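Local coordinates for putative surface-anchored fimbrial subunit (Corynebacterium diphtheriae, PDB 3HR6), which forms the shaft of a surface pilus as its major pilin, a rod of tandem Ig-like modules that is probably used in adhesion, at residues A11-P16 with G30-D35; G36-L41 with T81-G86; Q103-A108 with A292-M297; A110-Q115 with K140-S145; N181-G186 with S243-K248. All blocks are in the same frame, centred on the assembly; numbering follows the deposited sequence. Where two conformers were deposited one is given.

Interaction 1: residues A11-P16 with G30-D35; sequences ALMGLP and GLPKVD
Leu-12 and Lys-33 pair their backbones in a single beta bridge, by which the end of strand 5-13 in the N-terminal Ig-like module holds the loop that leads on to strand 38-44. Two backbone hydrogen bonds flank the bridge: Val-34 N gives to Ala-11 O over 2.8 Å, noticeably bent at 135°, and Met-13 N gives to Pro-32 O over 2.9 Å, much straighter at 164°. CA-H...O contacts run beside them, Lys-33 CA to Ala-11 O and Leu-12 CA to Pro-32 O.

The apolar contacts lie on several sides of this bridge. Leu-12 and Leu-31 cross at about a right angle, CG of the former 3.9 Å from CB of the latter, while the Leu-12 and Lys-33 side chains lie side by side, pointing the same way, Leu-12 CD1 near Lys-33 CG. The extended Lys-33 chain then leads away from the strand. Val-34 CG2 touches Met-13 CB and also lies on the side chain of His-141 in the neighbouring strand 131-143. In the conformer given, Met-13 CG is anti to the backbone N (chi1 172°), and the chain bends at chi3, bringing CE to 3.9 Å from Pro-32 CG. Leu-31 CD1 packs on Gly-14 CA at 3.9 Å.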
# COMPACT_ATOMS: atom_id res chain seq x y z
N ALA A 11 26.43 2.31 3.10
CA ALA A 11 25.35 2.85 2.32
C ALA A 11 24.90 4.14 2.95
O ALA A 11 24.31 4.14 4.01
CB ALA A 11 24.20 1.84 2.29
N LEU A 12 25.22 5.26 2.30
CA LEU A 12 24.90 6.58 2.83
C LEU A 12 23.61 7.12 2.25
O LEU A 12 23.39 7.05 1.02
CB LEU A 12 26.03 7.53 2.48
CG LEU A 12 27.17 7.55 3.49
CD1 LEU A 12 27.56 6.20 4.05
CD2 LEU A 12 28.34 8.39 2.96
N MET A 13 22.75 7.67 3.10
CA MET A 13 21.54 8.35 2.64
C MET A 13 21.83 9.84 2.44
O MET A 13 22.14 10.55 3.41
CB MET A 13 20.42 8.18 3.67
CG MET A 13 19.19 9.00 3.37
SD MET A 13 17.79 8.63 4.41
CE MET A 13 18.47 9.02 6.04
N GLY A 14 21.71 10.33 1.22
CA GLY A 14 21.92 11.76 0.95
C GLY A 14 22.29 12.00 -0.49
O GLY A 14 22.33 11.05 -1.28
N LEU A 15 22.53 13.27 -0.82
CA LEU A 15 22.82 13.68 -2.18
C LEU A 15 24.32 13.89 -2.38
O LEU A 15 24.96 14.54 -1.56
CB LEU A 15 22.03 14.94 -2.50
CG LEU A 15 20.53 14.70 -2.61
CD1 LEU A 15 19.73 16.03 -2.56
CD2 LEU A 15 20.20 13.89 -3.84
N PRO A 16 24.89 13.30 -3.45
CA PRO A 16 26.32 13.50 -3.72
C PRO A 16 26.64 14.97 -3.99
O PRO A 16 25.79 15.71 -4.49
CB PRO A 16 26.59 12.67 -4.97
CG PRO A 16 25.39 11.82 -5.21
CD PRO A 16 24.27 12.28 -4.33
N GLY A 30 30.01 12.72 5.94
CA GLY A 30 29.39 12.36 7.22
C GLY A 30 27.91 12.04 7.16
O GLY A 30 27.21 12.12 8.17
N LEU A 31 27.41 11.68 5.97
CA LEU A 31 26.02 11.34 5.79
C LEU A 31 25.67 10.11 6.60
O LEU A 31 26.54 9.28 6.90
CB LEU A 31 25.70 11.07 4.32
CG LEU A 31 25.73 12.31 3.41
CD1 LEU A 31 25.64 11.82 1.95
CD2 LEU A 31 24.62 13.29 3.72
N PRO A 32 24.40 9.98 6.97
CA PRO A 32 23.97 8.82 7.76
C PRO A 32 24.14 7.51 7.03
O PRO A 32 23.80 7.43 5.83
CB PRO A 32 22.48 9.10 7.97
CG PRO A 32 22.13 10.09 6.93
CD PRO A 32 23.28 10.92 6.78
N LYS A 33 24.68 6.50 7.71
CA LYS A 33 24.75 5.14 7.15
C LYS A 33 23.40 4.47 7.38
O LYS A 33 22.67 4.80 8.33
CB LYS A 33 25.89 4.32 7.78
CG LYS A 33 27.27 4.91 7.56
CD LYS A 33 28.32 4.09 8.24
CE LYS A 33 29.70 4.74 8.20
NZ LYS A 33 30.59 3.97 9.07
N VAL A 34 23.04 3.56 6.49
CA VAL A 34 21.72 2.95 6.53
C VAL A 34 21.90 1.43 6.58
O VAL A 34 22.75 0.86 5.89
CB VAL A 34 20.92 3.36 5.30
CG1 VAL A 34 19.52 2.67 5.24
CG2 VAL A 34 20.78 4.90 5.24
N ASP A 35 21.12 0.78 7.43
CA ASP A 35 21.13 -0.68 7.46
C ASP A 35 20.10 -1.27 6.52
O ASP A 35 19.19 -0.59 6.08
CB ASP A 35 20.96 -1.17 8.90
CG ASP A 35 22.20 -0.96 9.72
OD1 ASP A 35 23.32 -0.94 9.17
OD2 ASP A 35 22.07 -0.83 10.94

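Interaction 2: residues G36-L41 with T81-G86; sequences GMSFTL and TKKTEG
Phe-39 and Lys-82 form a hydrogen-bonded antiparallel pair, Phe-39 N to Lys-82 O and Lys-82 N to Phe-39 O both 2.9 Å, between non-hydrogen-bonded pairs Ser-38 with Lys-83 and Thr-40 with Thr-81. Their strands, 38-44 and 76-83, are antiparallel neighbours in the mixed sheet of the N-terminal Ig-like module. The tight end lies where the strands run out into loops. There Thr-84 is gripped through main chain and side chain alike: its N gives to Met-37 O (2.8 Å), its O takes the nearly straight bond from Gly-36 N (2.9 Å, 173°), and its OG1 accepts from Met-37 N (2.9 Å). With chi1 at 53°, OG1 sits between the backbone N and the carbonyl carbon, where it also bonds Val-34 O. Thr-84 CG2 approaches the buried Phe-39 ring obliquely, 3.9 Å from CE2.

The other end is looser and more open. In the conformer given, exposed Thr-81 brings OG1 to 3.1 Å from both Phe-39 O and Thr-40 OG1; Thr-40 OG1 also bonds Glu-104. On this Ser-38/Thr-40 face, Lys-83 lays CG only loosely against Ser-38 CB, whereas Ser-38 OG turns to Asn-106. On the opposite face, Phe-39 is covered by Val-9 and Ala-11 of strand 5-13 and Pro-139 of strand 131-143, while strand 97-103 pairs along the other edge of strand 38-44.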
# COMPACT_ATOMS: atom_id res chain seq x y z
N GLY A 36 20.31 -2.54 6.16
CA GLY A 36 19.39 -3.27 5.32
C GLY A 36 19.51 -2.95 3.85
O GLY A 36 18.64 -3.30 3.08
N MET A 37 20.59 -2.25 3.47
CA MET A 37 20.79 -1.90 2.07
C MET A 37 21.54 -3.06 1.44
O MET A 37 22.54 -3.52 1.98
CB MET A 37 21.53 -0.58 1.93
CG MET A 37 20.75 0.60 2.50
SD MET A 37 19.32 1.02 1.51
CE MET A 37 17.94 0.34 2.47
N SER A 38 21.05 -3.50 0.28
CA SER A 38 21.49 -4.75 -0.33
C SER A 38 22.44 -4.47 -1.47
O SER A 38 22.14 -3.68 -2.36
CB SER A 38 20.27 -5.52 -0.83
OG SER A 38 20.71 -6.68 -1.53
N PHE A 39 23.60 -5.12 -1.43
CA PHE A 39 24.61 -4.96 -2.42
C PHE A 39 25.09 -6.29 -2.91
O PHE A 39 25.25 -7.22 -2.14
CB PHE A 39 25.81 -4.23 -1.83
CG PHE A 39 25.52 -2.81 -1.50
CD1 PHE A 39 25.75 -1.79 -2.42
CD2 PHE A 39 25.04 -2.48 -0.25
CE1 PHE A 39 25.46 -0.47 -2.11
CE2 PHE A 39 24.77 -1.19 0.07
CZ PHE A 39 24.98 -0.17 -0.86
N THR A 40 25.35 -6.36 -4.21
CA THR A 40 26.06 -7.47 -4.79
C THR A 40 27.47 -7.01 -5.21
O THR A 40 27.65 -5.96 -5.85
CB THR A 40 25.28 -8.07 -5.96
OG1 THR A 40 24.00 -8.50 -5.49
CG2 THR A 40 26.01 -9.26 -6.57
N LEU A 41 28.46 -7.80 -4.81
CA LEU A 41 29.83 -7.64 -5.26
C LEU A 41 30.10 -8.56 -6.45
O LEU A 41 29.82 -9.75 -6.39
CB LEU A 41 30.80 -7.95 -4.11
CG LEU A 41 32.27 -7.61 -4.39
CD1 LEU A 41 32.52 -6.08 -4.41
CD2 LEU A 41 33.18 -8.30 -3.37
N THR A 81 26.35 -11.48 -2.26
CA THR A 81 25.40 -10.42 -2.01
C THR A 81 25.13 -10.36 -0.52
O THR A 81 25.05 -11.39 0.14
CB THR A 81 24.09 -10.63 -2.82
OG1 THR A 81 23.25 -9.48 -2.67
CG2 THR A 81 23.35 -11.89 -2.39
N LYS A 82 25.02 -9.14 0.01
CA LYS A 82 24.58 -8.99 1.40
C LYS A 82 24.02 -7.62 1.71
O LYS A 82 24.16 -6.67 0.94
CB LYS A 82 25.70 -9.31 2.38
CG LYS A 82 26.90 -8.45 2.27
CD LYS A 82 28.04 -8.93 3.21
CE LYS A 82 28.69 -10.21 2.74
NZ LYS A 82 29.78 -10.69 3.65
N LYS A 83 23.42 -7.53 2.88
CA LYS A 83 22.81 -6.31 3.36
C LYS A 83 23.71 -5.63 4.39
O LYS A 83 24.46 -6.28 5.13
CB LYS A 83 21.44 -6.63 3.97
CG LYS A 83 20.39 -6.88 2.93
CD LYS A 83 19.09 -7.33 3.60
CE LYS A 83 17.99 -7.52 2.59
NZ LYS A 83 18.29 -8.73 1.79
N THR A 84 23.66 -4.32 4.43
CA THR A 84 24.43 -3.60 5.43
C THR A 84 23.83 -3.89 6.83
O THR A 84 22.60 -4.06 7.01
CB THR A 84 24.40 -2.10 5.15
OG1 THR A 84 23.04 -1.66 5.00
CG2 THR A 84 25.19 -1.79 3.85
N GLU A 85 24.71 -4.01 7.79
CA GLU A 85 24.34 -4.14 9.20
C GLU A 85 25.39 -3.38 9.97
O GLU A 85 26.58 -3.45 9.64
CB GLU A 85 24.28 -5.61 9.62
CG GLU A 85 23.71 -5.83 11.03
CD GLU A 85 22.23 -5.42 11.22
OE1 GLU A 85 21.49 -5.11 10.24
OE2 GLU A 85 21.79 -5.42 12.39
N GLY A 86 24.96 -2.61 10.97
CA GLY A 86 25.87 -1.71 11.68
C GLY A 86 26.54 -0.70 10.75
O GLY A 86 27.70 -0.30 10.98

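Interaction 3: residues Q103-A108 with A292-M297; sequences QELNGA and AALRGM
Arg-295 and Leu-105 join two loops from different Ig-like parts of the pilin: 103-108 follows strand 97-103 of the N-terminal domain, and 292-297 leads into strand 297-298. Neither segment is regular, and their touching parts run 76° apart, so the contact is a meeting of loops without continuous strand pairing. A nearly straight hydrogen bond runs from Arg-295 N to Leu-105 O, 3.0 Å long with an angle of 175°. The same carbonyl accepts a second proton from a water 2.7 Å from Leu-105 O, and that water gives its other proton to Arg-295 O. The two backbones are thus joined both directly and through the solvent molecule.

Beside these polar links, Leu-105 and Leu-294 meet obliquely, CD2 of Leu-294 lying 3.8 Å from Leu-105 CB and almost as near its CD1. On the other flank Asn-106 CB lies 3.3 Å from Ala-293 O.

Further out, both ends of the Asn-106 amide are engaged: OD1 bonds Ser-38 on strand 38-44, and ND2 gives to Asp-291 O, just before the second loop. The amide therefore ties the strand to the loop beyond it. Leu-294 is fixed by Trp-284, whose NE1 bonds Leu-294 O, and its side chain rests on Leu-276 and Pro-280, while Leu-105 also lies on Arg-113. Arg-295 CG stands anti to the backbone N (chi1 175°), which sets CG against the Gly-107 carbonyl, 3.3 Å from Gly-107 O.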
# COMPACT_ATOMS: atom_id res chain seq x y z
N GLN A 103 24.37 -1.84 -5.88
CA GLN A 103 23.23 -1.81 -4.96
C GLN A 103 22.00 -2.41 -5.65
O GLN A 103 21.74 -2.12 -6.81
CB GLN A 103 22.87 -0.41 -4.48
CG GLN A 103 21.89 -0.50 -3.31
CD GLN A 103 21.63 0.82 -2.60
OE1 GLN A 103 22.18 1.88 -2.94
NE2 GLN A 103 20.78 0.75 -1.56
N GLU A 104 21.26 -3.19 -4.89
CA GLU A 104 20.12 -3.94 -5.42
C GLU A 104 18.82 -3.32 -4.93
O GLU A 104 18.79 -2.51 -4.01
CB GLU A 104 20.20 -5.36 -4.93
CG GLU A 104 21.49 -6.09 -5.34
CD GLU A 104 21.52 -6.54 -6.80
OE1 GLU A 104 20.76 -6.03 -7.64
OE2 GLU A 104 22.35 -7.42 -7.10
N LEU A 105 17.74 -3.78 -5.52
CA LEU A 105 16.40 -3.29 -5.26
C LEU A 105 15.66 -4.09 -4.18
O LEU A 105 14.48 -3.84 -3.93
CB LEU A 105 15.62 -3.28 -6.58
CG LEU A 105 16.04 -2.22 -7.59
CD1 LEU A 105 15.28 -2.49 -8.92
CD2 LEU A 105 15.78 -0.80 -7.09
N ASN A 106 16.35 -5.06 -3.56
CA ASN A 106 15.81 -5.94 -2.53
C ASN A 106 16.32 -5.65 -1.07
O ASN A 106 16.43 -6.55 -0.21
CB ASN A 106 16.08 -7.40 -2.90
CG ASN A 106 17.54 -7.77 -2.78
OD1 ASN A 106 18.40 -6.90 -2.82
ND2 ASN A 106 17.83 -9.07 -2.57
N GLY A 107 16.65 -4.38 -0.80
CA GLY A 107 16.98 -3.95 0.56
C GLY A 107 15.79 -4.04 1.48
O GLY A 107 14.67 -4.26 1.01
N ALA A 108 16.02 -3.84 2.78
CA ALA A 108 14.97 -3.90 3.81
C ALA A 108 13.92 -2.85 3.54
O ALA A 108 12.70 -3.06 3.74
CB ALA A 108 15.57 -3.74 5.20
N ALA A 292 14.57 -12.20 -2.81
CA ALA A 292 14.81 -11.58 -4.12
C ALA A 292 13.70 -10.59 -4.50
O ALA A 292 13.77 -9.94 -5.55
CB ALA A 292 14.93 -12.66 -5.20
N ALA A 293 12.69 -10.45 -3.65
CA ALA A 293 11.55 -9.68 -3.99
C ALA A 293 12.02 -8.22 -4.14
O ALA A 293 12.79 -7.73 -3.30
CB ALA A 293 10.43 -9.84 -2.92
N LEU A 294 11.62 -7.56 -5.23
CA LEU A 294 11.72 -6.11 -5.35
C LEU A 294 10.92 -5.48 -4.21
O LEU A 294 9.70 -5.70 -4.10
CB LEU A 294 11.15 -5.62 -6.69
CG LEU A 294 11.74 -6.19 -7.98
CD1 LEU A 294 10.89 -5.78 -9.17
CD2 LEU A 294 13.15 -5.70 -8.16
N ARG A 295 11.61 -4.70 -3.38
CA ARG A 295 10.99 -4.15 -2.16
C ARG A 295 10.41 -2.78 -2.48
O ARG A 295 11.13 -1.89 -2.88
CB ARG A 295 12.04 -4.12 -1.03
CG ARG A 295 11.59 -3.48 0.30
CD ARG A 295 10.43 -4.20 0.92
NE ARG A 295 9.92 -3.54 2.13
CZ ARG A 295 8.93 -4.02 2.89
NH1 ARG A 295 8.36 -5.19 2.59
NH2 ARG A 295 8.51 -3.35 3.97
N GLY A 296 9.09 -2.66 -2.37
CA GLY A 296 8.46 -1.35 -2.47
C GLY A 296 8.49 -0.61 -1.14
O GLY A 296 8.79 -1.18 -0.07
N MET A 297 8.16 0.68 -1.18
CA MET A 297 7.96 1.44 0.03
C MET A 297 6.45 1.45 0.31
O MET A 297 5.69 2.02 -0.49
CB MET A 297 8.47 2.86 -0.14
CG MET A 297 8.13 3.87 0.90
SD MET A 297 8.62 3.39 2.56
CE MET A 297 10.33 3.35 2.35
O HOH W 1 13.36 -1.42 -4.39

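Interaction 4: residues A110-Q115 with K140-S145; sequences AVVRSQ and KHQALS
Val-112 and Gln-142 pair backbone to backbone in a short antiparallel arrangement, the segments running 154° apart. Val-112 N gives to Gln-142 O over 2.8 Å, and Gln-142 N returns a bond to Val-112 O over 3.0 Å. The pairing with 110-115 is brief. Toward Leu-144 a water takes over, giving a proton to Ala-110 O (2.6 Å) and accepting one from Leu-144 N (3.0 Å). At the opposite end Ser-114 OG comes within 2.7 Å of Lys-140 O, although the destination of its proton is not settled.

The side chains divide between the two faces. Val-111 lies against His-141, its CG1 3.5 Å from CD2 in an oblique approach to the ring. His-141 CG, between the backbone N and the carbonyl carbon (chi1 65°), sets its end of the ring beside Val-111 CG2. His-141 CB lies 3.1 Å from Val-112 O. On the Val-112 face, Gln-142 OE1 lies near Val-112 CG1, the chain being bent at chi2. Leu-144 CD1 reaches Ala-110 CB at 4.0 Å, closing the contact on the side of the bridging water.

Further partners fix the polar ends. Gln-142 OE1 and the Arg-113 guanidinium reach Ala-179 N and Glu-185 in the following Cna-B-like region, the latter in a salt bridge, while Gln-142 NE2 stays within the domain on Gly-14 O. Chemically, the short strand 111-112 is thus held to strand 131-143 by two backbone bonds, with a water continuing the link, and its flanking polar side chains tie the N-terminal sheet to the next module.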
# COMPACT_ATOMS: atom_id res chain seq x y z
N ALA A 110 12.81 0.23 0.54
CA ALA A 110 12.97 0.73 -0.80
C ALA A 110 13.63 2.12 -0.81
O ALA A 110 13.26 3.01 -0.03
CB ALA A 110 11.62 0.79 -1.47
N VAL A 111 14.64 2.25 -1.65
CA VAL A 111 15.34 3.53 -1.88
C VAL A 111 15.62 3.76 -3.37
O VAL A 111 15.60 2.83 -4.17
CB VAL A 111 16.69 3.55 -1.11
CG1 VAL A 111 16.52 3.43 0.43
CG2 VAL A 111 17.64 2.41 -1.62
N VAL A 112 16.04 4.99 -3.72
CA VAL A 112 16.60 5.28 -5.02
C VAL A 112 18.07 4.89 -4.88
O VAL A 112 18.86 5.56 -4.22
CB VAL A 112 16.43 6.76 -5.43
CG1 VAL A 112 16.97 7.00 -6.85
CG2 VAL A 112 14.92 7.15 -5.34
N ARG A 113 18.39 3.76 -5.47
CA ARG A 113 19.66 3.08 -5.22
C ARG A 113 20.82 3.74 -5.88
O ARG A 113 20.67 4.46 -6.86
CB ARG A 113 19.57 1.62 -5.66
CG ARG A 113 19.29 1.44 -7.13
CD ARG A 113 19.52 -0.00 -7.53
NE ARG A 113 18.98 -0.28 -8.86
CZ ARG A 113 19.09 -1.45 -9.48
NH1 ARG A 113 19.75 -2.45 -8.91
NH2 ARG A 113 18.54 -1.60 -10.69
N SER A 114 22.00 3.45 -5.34
CA SER A 114 23.25 3.86 -5.91
C SER A 114 23.45 3.16 -7.24
O SER A 114 23.02 2.03 -7.41
CB SER A 114 24.40 3.49 -4.97
OG SER A 114 24.20 3.99 -3.65
N GLN A 115 24.08 3.86 -8.17
CA GLN A 115 24.52 3.27 -9.42
C GLN A 115 25.67 2.30 -9.16
O GLN A 115 26.37 2.41 -8.15
CB GLN A 115 25.03 4.35 -10.37
CG GLN A 115 24.07 5.51 -10.53
CD GLN A 115 22.84 5.09 -11.23
OE1 GLN A 115 22.92 4.45 -12.29
NE2 GLN A 115 21.67 5.44 -10.68
N LYS A 140 25.99 6.64 -2.24
CA LYS A 140 24.83 7.38 -1.76
C LYS A 140 23.56 6.87 -2.40
O LYS A 140 23.53 6.56 -3.58
CB LYS A 140 24.95 8.88 -2.09
CG LYS A 140 25.73 9.71 -1.10
CD LYS A 140 27.14 9.24 -0.80
CE LYS A 140 28.27 9.89 -1.61
NZ LYS A 140 29.63 9.40 -1.12
N HIS A 141 22.50 6.80 -1.61
CA HIS A 141 21.16 6.53 -2.11
C HIS A 141 20.23 7.56 -1.51
O HIS A 141 20.60 8.31 -0.61
CB HIS A 141 20.67 5.14 -1.75
CG HIS A 141 20.51 4.95 -0.28
ND1 HIS A 141 21.51 4.45 0.52
CD2 HIS A 141 19.48 5.25 0.54
CE1 HIS A 141 21.10 4.44 1.78
NE2 HIS A 141 19.86 4.92 1.82
N GLN A 142 19.01 7.63 -2.04
CA GLN A 142 18.02 8.57 -1.55
C GLN A 142 16.80 7.82 -1.09
O GLN A 142 16.36 6.87 -1.70
CB GLN A 142 17.65 9.65 -2.59
CG GLN A 142 18.79 10.61 -2.98
CD GLN A 142 19.74 10.06 -4.01
OE1 GLN A 142 19.33 9.67 -5.11
NE2 GLN A 142 21.03 10.03 -3.67
N ALA A 143 16.27 8.26 0.04
CA ALA A 143 15.11 7.65 0.61
C ALA A 143 13.83 8.01 -0.17
O ALA A 143 13.72 9.05 -0.80
CB ALA A 143 14.96 8.10 2.08
N LEU A 144 12.88 7.10 -0.06
CA LEU A 144 11.50 7.29 -0.51
C LEU A 144 10.64 7.53 0.73
O LEU A 144 10.69 6.78 1.72
CB LEU A 144 11.01 6.05 -1.24
CG LEU A 144 11.60 5.92 -2.65
CD1 LEU A 144 11.59 4.46 -3.12
CD2 LEU A 144 10.83 6.83 -3.56
N SER A 145 9.82 8.55 0.67
CA SER A 145 8.90 8.86 1.76
C SER A 145 7.72 7.92 1.69
O SER A 145 7.34 7.51 0.61
CB SER A 145 8.37 10.28 1.60
OG SER A 145 9.44 11.21 1.72
O HOH W 2 13.50 4.81 1.82
O HOH W 3 20.34 7.63 -6.38

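Interaction 5: residues N181-G186 with S243-K248; sequences NTKFEG and SLDQHK
Asp-245 OD1 meets Lys-183 NZ and a water, so the carboxylate lies at the centre of the contact. The ammonium makes a long salt bridge, Lys-183 NZ to Asp-245 OD1 3.6 Å, and also bonds Gln-242 O at the end of helix 238-242. One water, 3.1 Å from Asp-245 OD1, accepts from Phe-184 N at 3.0 Å. Another stands 2.9 Å from Asp-245 OD2 and 2.6 Å from Thr-182 O. Each of these waters has more acceptors within reach than protons to give. No direct hydrogen bond joins the two segments; waters probably carry the carboxylate's links to the 181-186 backbone. The Lys-183 and Asp-245 side chains cross obliquely, the lysine chain being bent at chi2.

Below this polar layer the Phe-184 ring takes Leu-244 CD2 over one face in a CH-pi contact, 4.0 Å from the ring centroid and 20° off the normal. The methyl is offset toward the rim, where CD2 of the ring is its nearest atom. Asp-245 N comes to the ring edge, near its plane. Ile-175, Pro-176 and Ile-178 also pack on Phe-184, and Phe-187 meets it edge-to-face.

Within the Cna-B-like region, the contact joins the loop before strand 187-192 to the 3-10 segment that starts at Leu-244, after helix 238-242. Its chemistry implies two distinct layers: a buried aromatic-aliphatic contact, and a hydrated ion pair at the surface whose attraction is probably modest at this length and softened by solvent.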
# COMPACT_ATOMS: atom_id res chain seq x y z
N ASN A 181 22.02 14.94 -12.09
CA ASN A 181 22.29 14.30 -13.38
C ASN A 181 22.07 12.77 -13.45
O ASN A 181 22.49 12.16 -14.44
CB ASN A 181 23.70 14.67 -13.84
CG ASN A 181 23.94 16.17 -13.78
OD1 ASN A 181 24.99 16.62 -13.31
ND2 ASN A 181 22.97 16.95 -14.24
N THR A 182 21.44 12.19 -12.43
CA THR A 182 20.90 10.81 -12.52
C THR A 182 19.44 10.84 -12.86
O THR A 182 18.77 11.87 -12.73
CB THR A 182 21.13 9.94 -11.24
OG1 THR A 182 20.43 10.47 -10.10
CG2 THR A 182 22.61 9.84 -10.95
N LYS A 183 18.92 9.69 -13.30
CA LYS A 183 17.51 9.58 -13.65
C LYS A 183 16.87 8.47 -12.85
O LYS A 183 17.53 7.54 -12.40
CB LYS A 183 17.35 9.30 -15.15
CG LYS A 183 17.95 10.37 -16.02
CD LYS A 183 16.97 11.52 -16.13
CE LYS A 183 17.62 12.73 -16.73
NZ LYS A 183 16.55 13.62 -17.27
N PHE A 184 15.55 8.58 -12.66
CA PHE A 184 14.81 7.51 -12.08
C PHE A 184 14.89 6.31 -13.02
O PHE A 184 14.83 6.47 -14.23
CB PHE A 184 13.34 7.92 -11.86
CG PHE A 184 13.14 8.79 -10.67
CD1 PHE A 184 13.03 8.24 -9.42
CD2 PHE A 184 13.07 10.17 -10.80
CE1 PHE A 184 12.83 9.03 -8.30
CE2 PHE A 184 12.88 10.98 -9.70
CZ PHE A 184 12.75 10.41 -8.45
N GLU A 185 15.01 5.12 -12.44
CA GLU A 185 15.01 3.88 -13.23
C GLU A 185 13.60 3.57 -13.70
O GLU A 185 13.41 2.92 -14.73
CB GLU A 185 15.41 2.67 -12.39
CG GLU A 185 16.81 2.59 -11.87
CD GLU A 185 16.91 1.38 -10.97
OE1 GLU A 185 16.47 0.28 -11.38
OE2 GLU A 185 17.39 1.50 -9.85
N GLY A 186 12.62 4.05 -12.93
CA GLY A 186 11.22 3.79 -13.20
C GLY A 186 10.47 4.29 -12.01
O GLY A 186 11.08 4.77 -11.06
N SER A 243 11.87 13.12 -17.11
CA SER A 243 11.84 14.44 -16.48
C SER A 243 11.36 14.43 -15.04
O SER A 243 11.18 15.49 -14.45
CB SER A 243 11.02 15.42 -17.31
OG SER A 243 9.66 15.07 -17.35
N LEU A 244 11.15 13.25 -14.47
CA LEU A 244 10.60 13.15 -13.11
C LEU A 244 11.56 13.73 -12.07
O LEU A 244 11.12 14.23 -11.04
CB LEU A 244 10.22 11.70 -12.80
CG LEU A 244 9.36 11.46 -11.57
CD1 LEU A 244 7.99 12.06 -11.78
CD2 LEU A 244 9.33 9.96 -11.26
N ASP A 245 12.86 13.66 -12.35
CA ASP A 245 13.84 14.33 -11.51
C ASP A 245 13.69 15.85 -11.45
O ASP A 245 14.36 16.49 -10.64
CB ASP A 245 15.27 13.99 -11.95
CG ASP A 245 15.54 14.32 -13.39
OD1 ASP A 245 14.72 13.94 -14.23
OD2 ASP A 245 16.57 14.95 -13.67
N GLN A 246 12.86 16.44 -12.31
CA GLN A 246 12.57 17.86 -12.23
C GLN A 246 11.33 18.18 -11.39
O GLN A 246 10.96 19.35 -11.27
CB GLN A 246 12.45 18.45 -13.63
CG GLN A 246 13.73 18.21 -14.43
CD GLN A 246 13.67 18.62 -15.89
OE1 GLN A 246 12.63 18.52 -16.56
NE2 GLN A 246 14.81 19.07 -16.42
N HIS A 247 10.70 17.16 -10.82
CA HIS A 247 9.48 17.34 -10.04
C HIS A 247 9.75 16.97 -8.61
O HIS A 247 8.87 16.55 -7.92
CB HIS A 247 8.33 16.49 -10.62
CG HIS A 247 7.90 16.94 -11.98
ND1 HIS A 247 6.78 17.71 -12.22
CD2 HIS A 247 8.48 16.75 -13.19
CE1 HIS A 247 6.69 17.97 -13.51
NE2 HIS A 247 7.71 17.41 -14.12
N LYS A 248 10.97 17.24 -8.16
CA LYS A 248 11.31 16.88 -6.78
C LYS A 248 10.33 17.53 -5.83
O LYS A 248 9.92 18.68 -6.04
CB LYS A 248 12.72 17.29 -6.47
CG LYS A 248 12.99 18.76 -6.53
CD LYS A 248 14.51 18.98 -6.58
CE LYS A 248 14.85 20.41 -6.81
NZ LYS A 248 14.32 21.22 -5.67
O HOH W 4 18.88 14.41 -12.01
O HOH W 5 14.22 10.90 -14.07

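Interactions 1, 2 and 4 share the mixed sheet of the N-terminal domain. Interactions 1 and 4 lie closest, centres 9 Å apart, because strands 5-13 and 131-143 are neighbours in it; interaction 2 is about 14 Å from either. Along the chain 1, 2 and 4 follow in series, whereas interaction 3 closes a loop of 183 residues within which both 4 and 5 are nested. Interaction 5, in the Cna-B-like region, has its centre 12 Å from that of interaction 4 and meets it through the Arg-113 to Glu-185 salt bridge. Interaction 3 and this salt bridge thus link the N-terminal module to the next, consistent with a stiff pilus shaft.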